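Local coordinates for protein acyl-CoA dehydrogenase (Bacillus anthracis, PDB 3OWA) that probably oxidises acyl-CoA thioesters to enoyl-CoA, using its bound flavin-adenine dinucleotide as the electron acceptor, at residues A[289-294]-A[380-385]; A[306-311]-A[588-593]; A[196-201]-A[236-241]; A[212-215]-A[220-223]. All blocks are in the same frame, centred on the assembly; numbering follows the deposited sequence.

Contact 1: residues A[289-294]-A[380-385]. With FAD (flavin-adenine dinucleotide), chain J.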
loop_
_atom_site.group_PDB
_atom_site.type_symbol
_atom_site.label_atom_id
_atom_site.label_comp_id
_atom_site.label_asym_id
_atom_site.label_seq_id
_atom_site.Cartn_x
_atom_site.Cartn_y
_atom_site.Cartn_z
ATOM N N GLN A 289 4.076 -19.415 7.777
ATOM C CA GLN A 289 3.937 -20.079 9.081
ATOM C C GLN A 289 2.574 -19.754 9.702
ATOM O O GLN A 289 1.923 -20.642 10.233
ATOM C CB GLN A 289 5.045 -19.683 10.066
ATOM C CG GLN A 289 6.450 -19.899 9.593
ATOM C CD GLN A 289 7.503 -19.356 10.581
ATOM O OE1 GLN A 289 7.348 -18.281 11.188
ATOM N NE2 GLN A 289 8.580 -20.107 10.735
ATOM N N TYR A 290 2.147 -18.493 9.632
ATOM C CA TYR A 290 0.845 -18.106 10.175
ATOM C C TYR A 290 -0.313 -18.819 9.481
ATOM O O TYR A 290 -1.199 -19.327 10.157
ATOM C CB TYR A 290 0.625 -16.573 10.132
ATOM C CG TYR A 290 -0.588 -16.205 10.918
ATOM C CD1 TYR A 290 -1.806 -15.920 10.273
ATOM C CD2 TYR A 290 -0.550 -16.185 12.326
ATOM C CE1 TYR A 290 -2.935 -15.624 10.994
ATOM C CE2 TYR A 290 -1.681 -15.865 13.066
ATOM C CZ TYR A 290 -2.876 -15.583 12.396
ATOM O OH TYR A 290 -4.015 -15.288 13.113
ATOM N N ALA A 291 -0.285 -18.869 8.148
ATOM C CA ALA A 291 -1.324 -19.534 7.355
ATOM C C ALA A 291 -1.488 -21.027 7.694
ATOM O O ALA A 291 -2.611 -21.519 7.752
ATOM C CB ALA A 291 -1.082 -19.361 5.846
ATOM N N ASN A 292 -0.382 -21.722 7.945
ATOM C CA ASN A 292 -0.435 -23.128 8.392
ATOM C C ASN A 292 -1.018 -23.325 9.795
ATOM O O ASN A 292 -1.536 -24.387 10.087
ATOM C CB ASN A 292 0.954 -23.779 8.352
ATOM C CG ASN A 292 1.393 -24.180 6.937
ATOM O OD1 ASN A 292 2.586 -24.236 6.653
ATOM N ND2 ASN A 292 0.446 -24.461 6.064
ATOM N N GLN A 293 -0.921 -22.325 10.673
ATOM C CA GLN A 293 -1.397 -22.534 12.054
ATOM C C GLN A 293 -2.799 -21.985 12.306
ATOM O O GLN A 293 -3.554 -22.556 13.096
ATOM C CB GLN A 293 -0.416 -21.985 13.098
ATOM C CG GLN A 293 0.967 -22.677 13.117
ATOM C CD GLN A 293 0.923 -24.162 13.439
ATOM O OE1 GLN A 293 1.382 -24.998 12.648
ATOM N NE2 GLN A 293 0.383 -24.502 14.610
ATOM N N ARG A 294 -3.140 -20.871 11.653
ATOM C CA ARG A 294 -4.439 -20.243 11.881
ATOM C C ARG A 294 -5.549 -21.058 11.214
ATOM O O ARG A 294 -5.530 -21.255 10.009
ATOM C CB ARG A 294 -4.432 -18.812 11.331
ATOM C CG ARG A 294 -5.777 -18.098 11.376
ATOM C CD ARG A 294 -6.404 -18.148 12.740
ATOM N NE ARG A 294 -7.439 -17.114 12.882
ATOM C CZ ARG A 294 -8.096 -16.843 14.003
ATOM N NH1 ARG A 294 -8.993 -15.835 14.047
ATOM N NH2 ARG A 294 -7.846 -17.566 15.094
ATOM N N VAL A 380 0.152 -8.533 6.321
ATOM C CA VAL A 380 -0.811 -8.089 7.253
ATOM C C VAL A 380 -2.208 -8.677 6.968
ATOM O O VAL A 380 -2.889 -9.106 7.913
ATOM C CB VAL A 380 -0.916 -6.498 7.223
ATOM C CG1 VAL A 380 -2.137 -6.068 7.981
ATOM C CG2 VAL A 380 0.384 -5.863 7.825
ATOM N N GLN A 381 -2.673 -8.635 5.708
ATOM C CA GLN A 381 -3.991 -9.131 5.357
ATOM C C GLN A 381 -4.127 -10.628 5.694
ATOM O O GLN A 381 -5.155 -11.074 6.203
ATOM C CB GLN A 381 -4.282 -8.944 3.853
ATOM C CG GLN A 381 -5.753 -9.092 3.499
ATOM C CD GLN A 381 -6.564 -7.926 4.063
ATOM O OE1 GLN A 381 -5.974 -6.936 4.467
ATOM N NE2 GLN A 381 -7.920 -8.055 4.143
ATOM N N ILE A 382 -3.100 -11.392 5.406
ATOM C CA ILE A 382 -3.117 -12.826 5.783
ATOM C C ILE A 382 -3.298 -13.040 7.312
ATOM O O ILE A 382 -3.950 -13.996 7.752
ATOM C CB ILE A 382 -1.815 -13.514 5.323
ATOM C CG1 ILE A 382 -1.853 -13.768 3.822
ATOM C CG2 ILE A 382 -1.606 -14.896 6.013
ATOM C CD1 ILE A 382 -0.503 -14.108 3.254
ATOM N N HIS A 383 -2.724 -12.146 8.115
ATOM C CA HIS A 383 -2.840 -12.218 9.586
ATOM C C HIS A 383 -4.191 -11.675 10.073
ATOM O O HIS A 383 -4.588 -11.914 11.196
ATOM C CB HIS A 383 -1.705 -11.406 10.288
ATOM C CG HIS A 383 -0.375 -12.107 10.322
ATOM N ND1 HIS A 383 0.464 -12.181 9.228
ATOM C CD2 HIS A 383 0.261 -12.763 11.331
ATOM C CE1 HIS A 383 1.556 -12.869 9.561
ATOM N NE2 HIS A 383 1.467 -13.196 10.838
ATOM N N GLY A 384 -4.916 -10.955 9.219
ATOM C CA GLY A 384 -6.168 -10.362 9.672
ATOM C C GLY A 384 -5.941 -9.294 10.732
ATOM O O GLY A 384 -4.949 -8.559 10.693
ATOM N N GLY A 385 -6.835 -9.233 11.717
ATOM C CA GLY A 385 -6.735 -8.255 12.823
ATOM C C GLY A 385 -5.427 -8.391 13.601
ATOM O O GLY A 385 -4.967 -7.420 14.161
HETATM P PA FAD J . -9.209 -14.305 10.164
HETATM O O1A FAD J . -8.312 -15.336 10.829
HETATM O O2A FAD J . -10.654 -14.627 10.233
HETATM O O5B FAD J . -8.683 -14.147 8.674
HETATM C C5B FAD J . -7.324 -14.290 8.371
HETATM C C4B FAD J . -7.129 -14.208 6.873
HETATM O O4B FAD J . -7.741 -15.339 6.262
HETATM C C3B FAD J . -7.773 -12.955 6.274
HETATM O O3B FAD J . -7.009 -12.555 5.170
HETATM C C2B FAD J . -9.088 -13.510 5.735
HETATM O O2B FAD J . -9.585 -12.757 4.663
HETATM C C1B FAD J . -8.676 -14.915 5.291
HETATM N N9A FAD J . -9.824 -15.850 5.247
HETATM C C8A FAD J . -10.604 -16.291 6.296
HETATM N N7A FAD J . -11.536 -17.166 5.823
HETATM C C5A FAD J . -11.341 -17.291 4.490
HETATM C C6A FAD J . -11.993 -18.021 3.497
HETATM N N6A FAD J . -13.123 -18.692 3.763
HETATM N N1A FAD J . -11.537 -17.923 2.198
HETATM C C2A FAD J . -10.467 -17.111 1.872
HETATM N N3A FAD J . -9.826 -16.401 2.866
HETATM C C4A FAD J . -10.262 -16.469 4.131
HETATM N N1 FAD J . -15.300 -7.484 16.268
HETATM C C2 FAD J . -16.496 -7.267 16.885
HETATM O O2 FAD J . -17.350 -8.150 16.824
HETATM N N3 FAD J . -16.734 -6.090 17.579
HETATM C C4 FAD J . -15.783 -5.100 17.659
HETATM O O4 FAD J . -16.029 -4.061 18.282
HETATM C C4X FAD J . -14.571 -5.307 17.013
HETATM N N5 FAD J . -13.582 -4.339 17.061
HETATM C C5X FAD J . -12.356 -4.570 16.477
HETATM C C6 FAD J . -11.338 -3.618 16.606
HETATM C C7 FAD J . -10.102 -3.876 16.021
HETATM C C7M FAD J . -8.997 -2.848 16.115
HETATM C C8 FAD J . -9.898 -5.083 15.348
HETATM C C8M FAD J . -8.596 -5.420 14.690
HETATM C C9 FAD J . -10.913 -6.025 15.212
HETATM C C9A FAD J . -12.140 -5.786 15.801
HETATM N N10 FAD J . -13.154 -6.727 15.677
HETATM C C10 FAD J . -14.341 -6.508 16.321
HETATM C "C1'" FAD J . -12.939 -8.031 14.958
HETATM C "C2'" FAD J . -12.523 -7.770 13.489
HETATM O "O2'" FAD J . -13.479 -7.092 12.651
HETATM C "C3'" FAD J . -11.933 -9.065 12.902
HETATM O "O3'" FAD J . -10.530 -8.950 12.833
HETATM C "C4'" FAD J . -12.490 -9.341 11.537
HETATM O "O4'" FAD J . -13.899 -9.424 11.666
HETATM C "C5'" FAD J . -11.493 -10.711 10.955
HETATM O "O5'" FAD J . -11.146 -11.743 11.784
HETATM P P FAD J . -9.655 -12.283 12.118
HETATM O O1P FAD J . -8.868 -11.027 12.429
HETATM O O2P FAD J . -9.548 -13.272 13.209
HETATM O O3P FAD J . -9.019 -12.824 10.772
HETATM O O HOH W 1 -5.845 -14.323 11.527
#
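The rings of Y290 and H383 form an offset stack, their centroids 4.3 Å apart and their planes inclined by 22°. H383 CD2 lies over one face of the tyrosine, offset toward its rim, while a water sits at the tyrosine's edge, in the ring plane. Over one face of the imidazole come Y290 CG and CB, the latter a CH-pi contact with CB 3.6 Å from H383 NE2. The tyrosine reaches this place because its CG stands anti to the backbone N (chi1 -170°); H383 ND1 is hydrogen-bonded to G379 O, which helps fix the rotation of the ring. Beside the stack, I382 CG2 packs against Y290 CD1 and A291 CB.

The water links both helix ends to the cofactor: it accepts from Y290 OH at 2.6 Å and donates to H383 O at 2.7 Å and FAD O1A at 2.8 Å. O1A also lies in the plane of the R294 guanidinium, at its edge, where NE reaches it at 2.9 Å and 167°; a weak bond from NH1 to FAD O2P ties the arginine to the second phosphate. G385 N binds FAD O1P at 2.8 Å, and R294 NH2 turns to P156 O of the second subunit. The arginine would thus partly offset the diphosphate charge, the backbone N-H and the ordered water adding hydrogen bonds.

Contact 2: residues A[306-311]-A[588-593]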
loop_
_atom_site.group_PDB
_atom_site.type_symbol
_atom_site.label_atom_id
_atom_site.label_comp_id
_atom_site.label_asym_id
_atom_site.label_seq_id
_atom_site.Cartn_x
_atom_site.Cartn_y
_atom_site.Cartn_z
ATOM N N LEU A 306 -7.399 -18.270 -1.999
ATOM C CA LEU A 306 -7.065 -16.834 -1.956
ATOM C C LEU A 306 -5.822 -16.557 -1.112
ATOM O O LEU A 306 -5.051 -15.675 -1.433
ATOM C CB LEU A 306 -8.197 -15.986 -1.378
ATOM C CG LEU A 306 -9.392 -15.670 -2.261
ATOM C CD1 LEU A 306 -10.309 -14.641 -1.543
ATOM C CD2 LEU A 306 -8.887 -15.179 -3.628
ATOM N N ILE A 307 -5.663 -17.295 -0.015
ATOM C CA ILE A 307 -4.458 -17.218 0.815
ATOM C C ILE A 307 -3.245 -17.754 0.023
ATOM O O ILE A 307 -2.157 -17.146 0.019
ATOM C CB ILE A 307 -4.671 -17.975 2.155
ATOM C CG1 ILE A 307 -5.736 -17.245 3.005
ATOM C CG2 ILE A 307 -3.371 -18.131 2.928
ATOM C CD1 ILE A 307 -5.299 -15.853 3.520
ATOM N N GLN A 308 -3.445 -18.875 -0.668
ATOM C CA GLN A 308 -2.390 -19.455 -1.498
ATOM C C GLN A 308 -1.970 -18.467 -2.595
ATOM O O GLN A 308 -0.784 -18.270 -2.856
ATOM C CB GLN A 308 -2.894 -20.755 -2.129
ATOM C CG GLN A 308 -3.090 -21.848 -1.108
ATOM C CD GLN A 308 -3.787 -23.075 -1.677
ATOM O OE1 GLN A 308 -3.984 -23.192 -2.888
ATOM N NE2 GLN A 308 -4.167 -23.994 -0.796
ATOM N N GLU A 309 -2.950 -17.827 -3.216
ATOM C CA GLU A 309 -2.664 -16.863 -4.263
ATOM C C GLU A 309 -1.808 -15.679 -3.726
ATOM O O GLU A 309 -0.837 -15.284 -4.381
ATOM C CB GLU A 309 -3.965 -16.339 -4.889
ATOM C CG GLU A 309 -3.757 -15.531 -6.187
ATOM C CD GLU A 309 -5.036 -14.842 -6.701
ATOM O OE1 GLU A 309 -5.137 -14.638 -7.939
ATOM O OE2 GLU A 309 -5.948 -14.515 -5.888
ATOM N N LYS A 310 -2.159 -15.126 -2.563
ATOM C CA LYS A 310 -1.368 -14.034 -1.977
ATOM C C LYS A 310 0.073 -14.490 -1.754
ATOM O O LYS A 310 1.005 -13.798 -2.133
ATOM C CB LYS A 310 -1.964 -13.543 -0.651
ATOM C CG LYS A 310 -3.347 -12.942 -0.745
ATOM C CD LYS A 310 -3.826 -12.632 0.673
ATOM C CE LYS A 310 -5.295 -12.189 0.697
ATOM N NZ LYS A 310 -5.450 -10.827 0.022
ATOM N N LEU A 311 0.262 -15.670 -1.155
ATOM C CA LEU A 311 1.606 -16.197 -0.937
ATOM C C LEU A 311 2.421 -16.374 -2.202
ATOM O O LEU A 311 3.623 -16.072 -2.203
ATOM C CB LEU A 311 1.609 -17.527 -0.146
ATOM C CG LEU A 311 1.307 -17.473 1.363
ATOM C CD1 LEU A 311 1.231 -18.856 1.941
ATOM C CD2 LEU A 311 2.391 -16.658 2.169
ATOM N N LYS A 588 4.507 -25.385 -2.264
ATOM C CA LYS A 588 5.894 -25.568 -1.822
ATOM C C LYS A 588 6.328 -24.543 -0.735
ATOM O O LYS A 588 7.083 -24.865 0.196
ATOM C CB LYS A 588 6.840 -25.488 -3.001
ATOM C CG LYS A 588 8.262 -25.919 -2.613
ATOM C CD LYS A 588 9.161 -26.048 -3.794
ATOM C CE LYS A 588 10.373 -26.896 -3.437
ATOM N NZ LYS A 588 11.234 -27.024 -4.645
ATOM N N ILE A 589 5.835 -23.312 -0.855
ATOM C CA ILE A 589 6.066 -22.292 0.175
ATOM C C ILE A 589 5.494 -22.758 1.509
ATOM O O ILE A 589 6.174 -22.696 2.525
ATOM C CB ILE A 589 5.404 -20.968 -0.240
ATOM C CG1 ILE A 589 6.195 -20.399 -1.413
ATOM C CG2 ILE A 589 5.325 -19.976 0.986
ATOM C CD1 ILE A 589 5.505 -19.276 -2.092
ATOM N N LEU A 590 4.258 -23.260 1.483
ATOM C CA LEU A 590 3.586 -23.729 2.690
ATOM C C LEU A 590 4.203 -25.017 3.235
ATOM O O LEU A 590 4.156 -25.264 4.438
ATOM C CB LEU A 590 2.104 -23.947 2.448
ATOM C CG LEU A 590 1.335 -22.659 2.208
ATOM C CD1 LEU A 590 -0.004 -22.983 1.530
ATOM C CD2 LEU A 590 1.174 -21.881 3.537
ATOM N N GLU A 591 4.775 -25.821 2.344
ATOM C CA GLU A 591 5.480 -27.046 2.757
ATOM C C GLU A 591 6.780 -26.714 3.519
ATOM O O GLU A 591 7.034 -27.264 4.586
ATOM C CB GLU A 591 5.763 -27.922 1.536
ATOM C CG GLU A 591 6.641 -29.115 1.831
ATOM C CD GLU A 591 5.924 -30.185 2.650
ATOM O OE1 GLU A 591 5.130 -30.956 2.054
ATOM O OE2 GLU A 591 6.164 -30.265 3.883
ATOM N N ASP A 592 7.581 -25.801 2.966
ATOM C CA ASP A 592 8.849 -25.367 3.582
ATOM C C ASP A 592 8.662 -24.312 4.675
ATOM O O ASP A 592 9.567 -24.073 5.460
ATOM C CB ASP A 592 9.824 -24.851 2.505
ATOM C CG ASP A 592 10.156 -25.919 1.435
ATOM O OD1 ASP A 592 10.000 -27.139 1.706
ATOM O OD2 ASP A 592 10.565 -25.534 0.307
ATOM N N GLU A 593 7.490 -23.681 4.713
ATOM C CA GLU A 593 7.210 -22.519 5.614
ATOM C C GLU A 593 8.261 -21.417 5.532
ATOM O O GLU A 593 8.688 -20.859 6.555
ATOM C CB GLU A 593 7.000 -22.948 7.073
ATOM C CG GLU A 593 5.730 -23.740 7.310
ATOM C CD GLU A 593 5.494 -24.036 8.780
ATOM O OE1 GLU A 593 4.321 -23.994 9.199
ATOM O OE2 GLU A 593 6.477 -24.308 9.513
#
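Next to the L311-L590 contact, the shortest sound polar bond is a backbone one, D592 N to K588 O at 3.0 Å, in helix 578-592. No hydrogen bond joins the two segments; this is apolar helix packing in the helical C-terminal part of the acyl-CoA dehydrogenase fold. The short axes approach to 10.8 Å, nearly perpendicular at 88°. At this crossing only Q308 and L311 of the first helix meet I589 and L590 of the other, and the leucines carry most of it: their side chains meet at about a right angle, L311 CD1 lying a tight 3.4 Å from L590 CD2. With CG anti to its carbonyl carbon (chi1 -74°), L311 sends this methyl across the gap. Q308 adds its CG, 4.2 Å from L590 CD1, while its NE2 is bonded to A302 O. Away from the leucines, I307 touches FAD, and K310 NZ forms salt bridges with E378 and with E412 of the second subunit. Beside the leucine pair, I589 CD1 rests 3.7 Å from L311 O.

Contact 3: residues A[196-201]-A[236-241]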
loop_
_atom_site.group_PDB
_atom_site.type_symbol
_atom_site.label_atom_id
_atom_site.label_comp_id
_atom_site.label_asym_id
_atom_site.label_seq_id
_atom_site.Cartn_x
_atom_site.Cartn_y
_atom_site.Cartn_z
ATOM N N PHE A 196 30.159 12.751 11.572
ATOM C CA PHE A 196 29.083 13.079 10.601
ATOM C C PHE A 196 29.707 13.595 9.289
ATOM O O PHE A 196 30.532 14.500 9.318
ATOM C CB PHE A 196 28.146 14.239 11.092
ATOM C CG PHE A 196 27.362 13.903 12.341
ATOM C CD1 PHE A 196 27.987 13.909 13.597
ATOM C CD2 PHE A 196 26.004 13.553 12.255
ATOM C CE1 PHE A 196 27.297 13.584 14.757
ATOM C CE2 PHE A 196 25.287 13.214 13.402
ATOM C CZ PHE A 196 25.921 13.248 14.673
ATOM N N ILE A 197 29.292 13.029 8.169
ATOM C CA ILE A 197 29.690 13.532 6.857
ATOM C C ILE A 197 28.688 14.623 6.539
ATOM O O ILE A 197 27.547 14.327 6.297
ATOM C CB ILE A 197 29.599 12.450 5.772
ATOM C CG1 ILE A 197 30.413 11.196 6.188
ATOM C CG2 ILE A 197 30.060 13.041 4.357
ATOM C CD1 ILE A 197 31.914 11.418 6.479
ATOM N N VAL A 198 29.108 15.874 6.621
ATOM C CA VAL A 198 28.185 17.002 6.485
ATOM C C VAL A 198 28.422 17.769 5.169
ATOM O O VAL A 198 29.549 18.083 4.823
ATOM C CB VAL A 198 28.422 17.991 7.631
ATOM C CG1 VAL A 198 27.531 19.217 7.476
ATOM C CG2 VAL A 198 28.237 17.287 9.027
ATOM N N TYR A 199 27.362 18.137 4.461
ATOM C CA TYR A 199 27.524 18.920 3.242
ATOM C C TYR A 199 27.136 20.340 3.531
ATOM O O TYR A 199 26.125 20.567 4.210
ATOM C CB TYR A 199 26.564 18.382 2.188
ATOM C CG TYR A 199 26.980 17.063 1.614
ATOM C CD1 TYR A 199 27.745 17.007 0.433
ATOM C CD2 TYR A 199 26.582 15.866 2.205
ATOM C CE1 TYR A 199 28.103 15.777 -0.136
ATOM C CE2 TYR A 199 26.948 14.637 1.639
ATOM C CZ TYR A 199 27.691 14.594 0.483
ATOM O OH TYR A 199 28.002 13.339 -0.057
ATOM N N ALA A 200 27.929 21.304 3.029
ATOM C CA ALA A 200 27.703 22.724 3.296
ATOM C C ALA A 200 28.279 23.508 2.122
ATOM O O ALA A 200 29.117 22.980 1.398
ATOM C CB ALA A 200 28.394 23.166 4.584
ATOM N N LYS A 201 27.845 24.747 1.936
ATOM C CA LYS A 201 28.383 25.562 0.848
ATOM C C LYS A 201 29.427 26.545 1.363
ATOM O O LYS A 201 29.099 27.445 2.127
ATOM C CB LYS A 201 27.274 26.293 0.077
ATOM C CG LYS A 201 26.355 25.351 -0.661
ATOM C CD LYS A 201 25.264 26.114 -1.423
ATOM C CE LYS A 201 24.398 25.121 -2.204
ATOM N NZ LYS A 201 23.378 25.856 -3.042
ATOM N N ARG A 236 17.537 12.617 14.322
ATOM C CA ARG A 236 17.490 13.956 14.909
ATOM C C ARG A 236 17.977 14.980 13.937
ATOM O O ARG A 236 18.572 14.653 12.931
ATOM C CB ARG A 236 18.420 14.074 16.145
ATOM C CG ARG A 236 18.211 13.016 17.251
ATOM C CD ARG A 236 19.133 13.319 18.408
ATOM N NE ARG A 236 18.909 12.358 19.494
ATOM C CZ ARG A 236 19.449 12.481 20.694
ATOM N NH1 ARG A 236 20.206 13.558 20.995
ATOM N NH2 ARG A 236 19.199 11.543 21.612
ATOM N N THR A 237 17.789 16.252 14.268
ATOM C CA THR A 237 18.373 17.291 13.458
ATOM C C THR A 237 19.785 17.544 14.011
ATOM O O THR A 237 19.965 17.599 15.231
ATOM C CB THR A 237 17.482 18.584 13.589
ATOM O OG1 THR A 237 16.275 18.337 12.869
ATOM C CG2 THR A 237 18.176 19.833 13.015
ATOM N N LEU A 238 20.770 17.692 13.130
ATOM C CA LEU A 238 22.116 18.120 13.525
ATOM C C LEU A 238 22.214 19.631 13.484
ATOM O O LEU A 238 21.979 20.248 12.430
ATOM C CB LEU A 238 23.125 17.520 12.569
ATOM C CG LEU A 238 24.608 17.836 12.848
ATOM C CD1 LEU A 238 25.084 17.230 14.175
ATOM C CD2 LEU A 238 25.424 17.254 11.674
ATOM N N ILE A 239 22.552 20.246 14.609
ATOM C CA ILE A 239 22.523 21.735 14.682
ATOM C C ILE A 239 23.973 22.253 14.681
ATOM O O ILE A 239 24.803 21.839 15.518
ATOM C CB ILE A 239 21.804 22.180 15.965
ATOM C CG1 ILE A 239 20.392 21.512 16.075
ATOM C CG2 ILE A 239 21.805 23.718 16.126
ATOM C CD1 ILE A 239 19.730 21.728 17.474
ATOM N N LEU A 240 24.291 23.106 13.711
ATOM C CA LEU A 240 25.631 23.645 13.554
ATOM C C LEU A 240 25.603 25.149 13.832
ATOM O O LEU A 240 25.098 25.930 13.023
ATOM C CB LEU A 240 26.154 23.348 12.126
ATOM C CG LEU A 240 26.088 21.850 11.788
ATOM C CD1 LEU A 240 26.217 21.575 10.306
ATOM C CD2 LEU A 240 27.088 20.999 12.650
ATOM N N GLU A 241 26.179 25.543 14.949
ATOM C CA GLU A 241 26.189 26.958 15.395
ATOM C C GLU A 241 27.657 27.368 15.580
ATOM O O GLU A 241 28.301 27.074 16.615
ATOM C CB GLU A 241 25.327 27.123 16.663
ATOM C CG GLU A 241 23.809 26.892 16.412
ATOM C CD GLU A 241 22.940 26.754 17.727
ATOM O OE1 GLU A 241 21.695 26.971 17.653
ATOM O OE2 GLU A 241 23.492 26.401 18.809
#
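This is apolar packing across the interior of the middle-domain beta barrel, where strands 196-201 and 236-240 face each other without any hydrogen bond between them. Their short axes are 10.8 Å apart and cross at 61°, too far and too steep for pairing, so side chains fill the space. L238 is the hub. Its CG stands anti to the backbone N (chi1 -179°), and the two methyls divide the work: CD1 sits squarely over one face of the F196 ring, 4.0 Å from the ring centroid, in a CH-pi contact, while CD2 lies 3.8 Å from F196 CD2 and 3.9 Å from V198 CG2. The other branch of the valine, CG1, meets L240 CD1 at 3.9 Å, the two side chains sliding past one another in opposite directions. Other strands complete the surroundings: I187 and L180 of strand 177-188 lie on F196 and V198, V212 of strand 206-213 covers V198, and V219 of strand 219-221 backs both L238 and L240.

Contact 4: residues A[212-215]-A[220-223]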
loop_
_atom_site.group_PDB
_atom_site.type_symbol
_atom_site.label_atom_id
_atom_site.label_comp_id
_atom_site.label_asym_id
_atom_site.label_seq_id
_atom_site.Cartn_x
_atom_site.Cartn_y
_atom_site.Cartn_z
ATOM N N VAL A 212 32.879 15.840 10.175
ATOM C CA VAL A 212 32.595 16.666 11.325
ATOM C C VAL A 212 32.433 15.724 12.514
ATOM O O VAL A 212 31.536 14.878 12.515
ATOM C CB VAL A 212 31.290 17.454 11.133
ATOM C CG1 VAL A 212 30.973 18.280 12.409
ATOM C CG2 VAL A 212 31.385 18.348 9.889
ATOM N N GLU A 213 33.287 15.885 13.517
ATOM C CA GLU A 213 33.149 15.130 14.759
ATOM C C GLU A 213 32.095 15.742 15.680
ATOM O O GLU A 213 31.987 16.983 15.807
ATOM C CB GLU A 213 34.514 15.054 15.450
ATOM C CG GLU A 213 35.514 14.246 14.627
ATOM C CD GLU A 213 36.873 14.075 15.320
ATOM O OE1 GLU A 213 37.884 13.833 14.624
ATOM O OE2 GLU A 213 36.939 14.183 16.559
ATOM N N LYS A 214 31.327 14.871 16.329
ATOM C CA LYS A 214 30.323 15.283 17.318
ATOM C C LYS A 214 30.905 16.215 18.385
ATOM O O LYS A 214 30.267 17.204 18.773
ATOM C CB LYS A 214 29.671 14.044 17.966
ATOM C CG LYS A 214 28.529 14.349 18.932
ATOM C CD LYS A 214 27.462 15.271 18.310
ATOM C CE LYS A 214 26.115 15.118 19.018
ATOM N NZ LYS A 214 25.991 15.688 20.409
ATOM N N ASP A 215 32.134 15.924 18.809
ATOM C CA ASP A 215 32.812 16.702 19.851
ATOM C C ASP A 215 33.412 18.056 19.425
ATOM O O ASP A 215 33.879 18.817 20.288
ATOM C CB ASP A 215 33.869 15.820 20.538
ATOM C CG ASP A 215 33.238 14.808 21.496
ATOM O OD1 ASP A 215 33.919 13.820 21.851
ATOM O OD2 ASP A 215 32.050 14.997 21.888
ATOM N N SER A 220 25.572 20.230 17.922
ATOM C CA SER A 220 24.561 19.625 18.834
ATOM C C SER A 220 23.453 18.985 18.052
ATOM O O SER A 220 23.455 19.000 16.797
ATOM C CB SER A 220 23.966 20.685 19.818
ATOM O OG SER A 220 23.356 21.720 19.102
ATOM N N THR A 221 22.485 18.426 18.768
ATOM C CA THR A 221 21.344 17.770 18.116
ATOM C C THR A 221 20.016 18.167 18.765
ATOM O O THR A 221 19.969 18.653 19.928
ATOM C CB THR A 221 21.418 16.199 18.101
ATOM O OG1 THR A 221 21.433 15.718 19.456
ATOM C CG2 THR A 221 22.648 15.682 17.356
ATOM N N SER A 222 18.939 18.029 17.985
ATOM C CA SER A 222 17.576 18.246 18.504
ATOM C C SER A 222 17.129 16.981 19.225
ATOM O O SER A 222 17.814 15.965 19.192
ATOM C CB SER A 222 16.637 18.480 17.312
ATOM O OG SER A 222 16.449 17.239 16.636
ATOM N N PRO A 223 15.954 17.019 19.863
ATOM C CA PRO A 223 15.332 15.814 20.349
ATOM C C PRO A 223 15.043 14.797 19.214
ATOM O O PRO A 223 14.973 15.178 18.025
ATOM C CB PRO A 223 13.993 16.339 20.928
ATOM C CG PRO A 223 14.286 17.793 21.299
ATOM C CD PRO A 223 15.147 18.240 20.161
#
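K214 CE and T221 CG2, 3.9 Å apart, make the close part of an otherwise slight contact between 212-215 and 220-223. The lysine arrives side on, its chain roughly perpendicular to the threonine, so a methylene near its end rather than its charge does the touching. In one of its two modelled conformers, CG anti to the backbone N (chi1 -175°) and a bend at chi2 carry CE to the threonine, and a bend at chi4 turns NZ off it. A crystal neighbour also touches this residue. K214 also touches F196 and V219, the better-packed part of its surroundings. Toward the surface the contact thins out: NZ comes no nearer to S220 than 4.5 Å from its CA, and no hydrogen bond spans the segments.

T221 OG1 is hydrogen-bonded to R236 NH1 and S222 OG accepts from T237 N, both on strand 235-240; S222 OG also donates to P223 O at 2.9 Å, within its own segment. Backbone pairing divides likewise, V212 with F196 and S220 with I239. Rather than a hairpin, this is a short connection between strands 206-213 and 219-221 in the beta-barrel middle domain of the acyl-CoA dehydrogenase fold.

Overall arrangement
From the N terminus, strand 195-202 opens contact 3; before strand 235-240 returns to close it, the chain runs through the short loop of contact 4, nested inside. These two lie about 8 Å apart between centres and share the middle-domain sheet, in which strands 195-202 and 206-213 are neighbours, as are 219-221 and 235-240. Helix 257-293 then starts contact 1, and helix 305-336 starts contact 2 before residues 380-385 close the first; the second closes only at 588-593, so the two loops cross. Contacts 1 and 2 bring four helices together beside a bound FAD, near the second subunit, their centres about 44 to 48 Å from those of the barrel contacts.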